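Local coordinates for TT1696 protein (Thermus thermophilus, PDB 1UFB) that is of unknown function but has the helical fold of the HEPN family and may bind DNA, at residues 83-88 with 106-111. Numbering follows the deposited sequence.
Sequences DKYYIP and RLEAEE
Tyr85 reaches Glu108 and Glu111 almost entirely through its phenol end, bringing the loop after helix 73-83 up to the first turns of helix 106-126, the last helix of this HEPN-family helical domain. At CB the chain turns so that CG stands anti to the carbonyl carbon (chi1 -61°), which sends the ring toward helix 106-126; the two backbones stay well apart, with Tyr85 CA and Ala109 CA 9.9 Å from each other. Further out, Tyr85 CE2 passes Glu108 OE2 at 4.0 Å, and the carboxylate comes at the ring obliquely, the planes 64° apart. Tyr85 also packs on Cys31 of helix 27-48 and on Tyr104. At the tip, Tyr85 OH lies 3.5 Å from Glu108 OE2, while Glu108 OE1 is hydrogen-bonded to Thr105 N, just before the helix. The hydrogen-bonded link between the two segments runs through a water in the ring plane: it accepts from Tyr85 OH at 2.5 Å and donates to Glu108 O (2.6 Å) and Glu111 OE1 (2.6 Å). A phenylalanine here would probably leave that water without its donor and weaken the tie between loop and helix. Three short bonds to one water imply a polar, solvent-mediated join: the phenol donates to the water, which in turn donates to a helix carbonyl and a carboxylate.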
loop_
_atom_site.group_PDB
_atom_site.type_symbol
_atom_site.label_atom_id
_atom_site.label_comp_id
_atom_site.label_asym_id
_atom_site.label_seq_id
_atom_site.Cartn_x
_atom_site.Cartn_y
_atom_site.Cartn_z
ATOM N N ASP A 83 -1.414 7.306 11.392
ATOM C CA ASP A 83 -2.242 7.934 10.368
ATOM C C ASP A 83 -1.446 8.704 9.361
ATOM O O ASP A 83 -1.839 8.840 8.216
ATOM C CB ASP A 83 -3.355 8.799 11.015
ATOM C CG ASP A 83 -4.579 7.947 11.406
ATOM O OD1 ASP A 83 -4.555 6.743 11.039
ATOM O OD2 ASP A 83 -5.554 8.445 12.056
ATOM N N LYS A 84 -0.288 9.140 9.771
ATOM C CA LYS A 84 0.623 9.842 8.873
ATOM C C LYS A 84 1.385 8.881 7.978
ATOM O O LYS A 84 2.211 9.323 7.178
ATOM C CB LYS A 84 1.669 10.596 9.663
ATOM C CG LYS A 84 1.049 11.533 10.673
ATOM C CD LYS A 84 0.109 12.533 9.997
ATOM C CE LYS A 84 0.153 13.830 10.800
ATOM N NZ LYS A 84 1.401 13.825 11.657
ATOM N N TYR A 85 1.144 7.574 8.099
ATOM C CA TYR A 85 1.891 6.611 7.253
ATOM C C TYR A 85 1.084 6.041 6.081
ATOM O O TYR A 85 1.625 5.215 5.336
ATOM C CB TYR A 85 2.434 5.446 8.098
ATOM C CG TYR A 85 3.420 5.910 9.190
ATOM C CD1 TYR A 85 3.544 5.208 10.403
ATOM C CD2 TYR A 85 4.236 7.015 8.979
ATOM C CE1 TYR A 85 4.478 5.600 11.407
ATOM C CE2 TYR A 85 5.193 7.413 9.973
ATOM C CZ TYR A 85 5.293 6.688 11.176
ATOM O OH TYR A 85 6.233 6.989 12.154
ATOM N N TYR A 86 -0.199 6.414 5.955
ATOM C CA TYR A 86 -0.972 5.871 4.853
ATOM C C TYR A 86 -0.526 6.466 3.484
ATOM O O TYR A 86 -0.215 5.744 2.538
ATOM C CB TYR A 86 -2.480 6.072 5.110
ATOM C CG TYR A 86 -3.319 5.631 3.939
ATOM C CD1 TYR A 86 -3.395 4.271 3.564
ATOM C CD2 TYR A 86 -3.921 6.611 3.098
ATOM C CE1 TYR A 86 -4.077 3.894 2.323
ATOM C CE2 TYR A 86 -4.547 6.269 1.924
ATOM C CZ TYR A 86 -4.632 4.930 1.539
ATOM O OH TYR A 86 -5.338 4.702 0.398
ATOM N N ILE A 87 -0.445 7.782 3.394
ATOM C CA ILE A 87 -0.050 8.401 2.150
ATOM C C ILE A 87 1.441 8.852 2.024
ATOM O O ILE A 87 2.101 8.502 1.044
ATOM C CB ILE A 87 -1.054 9.614 1.784
ATOM C CG1 ILE A 87 -2.259 9.027 0.987
ATOM C CG2 ILE A 87 -0.344 10.680 0.842
ATOM C CD1 ILE A 87 -3.583 9.928 0.896
ATOM N N PRO A 88 1.993 9.575 3.029
ATOM C CA PRO A 88 3.390 10.063 2.977
ATOM C C PRO A 88 4.485 9.048 2.793
ATOM O O PRO A 88 5.552 9.361 2.289
ATOM C CB PRO A 88 3.536 10.893 4.290
ATOM C CG PRO A 88 2.053 11.452 4.479
ATOM C CD PRO A 88 1.289 10.108 4.214
ATOM N N ARG A 106 14.859 3.270 10.233
ATOM C CA ARG A 106 14.574 2.004 10.890
ATOM C C ARG A 106 13.873 2.229 12.256
ATOM O O ARG A 106 12.930 1.486 12.624
ATOM C CB ARG A 106 15.853 1.150 11.108
ATOM C CG ARG A 106 15.636 -0.188 11.901
ATOM C CD ARG A 106 16.960 -1.045 12.111
ATOM N NE ARG A 106 17.919 -0.331 13.002
ATOM C CZ ARG A 106 17.859 -0.271 14.327
ATOM N NH1 ARG A 106 16.879 -0.888 14.981
ATOM N NH2 ARG A 106 18.783 0.437 15.014
ATOM N N LEU A 107 14.369 3.190 13.049
ATOM C CA LEU A 107 13.770 3.369 14.366
ATOM C C LEU A 107 12.292 3.761 14.226
ATOM O O LEU A 107 11.454 3.363 15.054
ATOM C CB LEU A 107 14.508 4.444 15.220
ATOM C CG LEU A 107 15.964 4.037 15.561
ATOM C CD1 LEU A 107 16.717 5.270 16.237
ATOM C CD2 LEU A 107 15.954 2.834 16.544
ATOM N N GLU A 108 12.006 4.609 13.251
ATOM C CA GLU A 108 10.593 4.993 13.013
ATOM C C GLU A 108 9.703 3.783 12.685
ATOM O O GLU A 108 8.555 3.663 13.157
ATOM C CB GLU A 108 10.483 5.843 11.811
ATOM C CG GLU A 108 10.581 7.253 12.069
ATOM C CD GLU A 108 10.189 7.943 10.805
ATOM O OE1 GLU A 108 11.073 7.936 9.945
ATOM O OE2 GLU A 108 8.994 8.433 10.671
ATOM N N ALA A 109 10.206 2.946 11.794
ATOM C CA ALA A 109 9.474 1.751 11.388
ATOM C C ALA A 109 9.382 0.785 12.544
ATOM O O ALA A 109 8.359 0.103 12.698
ATOM C CB ALA A 109 10.207 1.068 10.143
ATOM N N GLU A 110 10.440 0.643 13.395
ATOM C CA GLU A 110 10.222 -0.295 14.546
ATOM C C GLU A 110 9.164 0.249 15.485
ATOM O O GLU A 110 8.313 -0.486 16.024
ATOM C CB GLU A 110 11.561 -0.634 15.325
ATOM C CG GLU A 110 12.560 -1.311 14.382
ATOM C CD GLU A 110 13.823 -1.854 15.069
ATOM O OE1 GLU A 110 13.919 -1.683 16.289
ATOM O OE2 GLU A 110 14.673 -2.433 14.353
ATOM N N GLU A 111 9.183 1.562 15.679
ATOM C CA GLU A 111 8.157 2.173 16.511
ATOM C C GLU A 111 6.773 1.938 15.836
ATOM O O GLU A 111 5.776 1.586 16.500
ATOM C CB GLU A 111 8.399 3.676 16.651
ATOM C CG GLU A 111 7.208 4.337 17.341
ATOM C CD GLU A 111 7.411 5.823 17.380
ATOM O OE1 GLU A 111 7.250 6.519 16.314
ATOM O OE2 GLU A 111 7.766 6.262 18.507
HETATM O O HOH W 1 6.796 5.449 14.015
#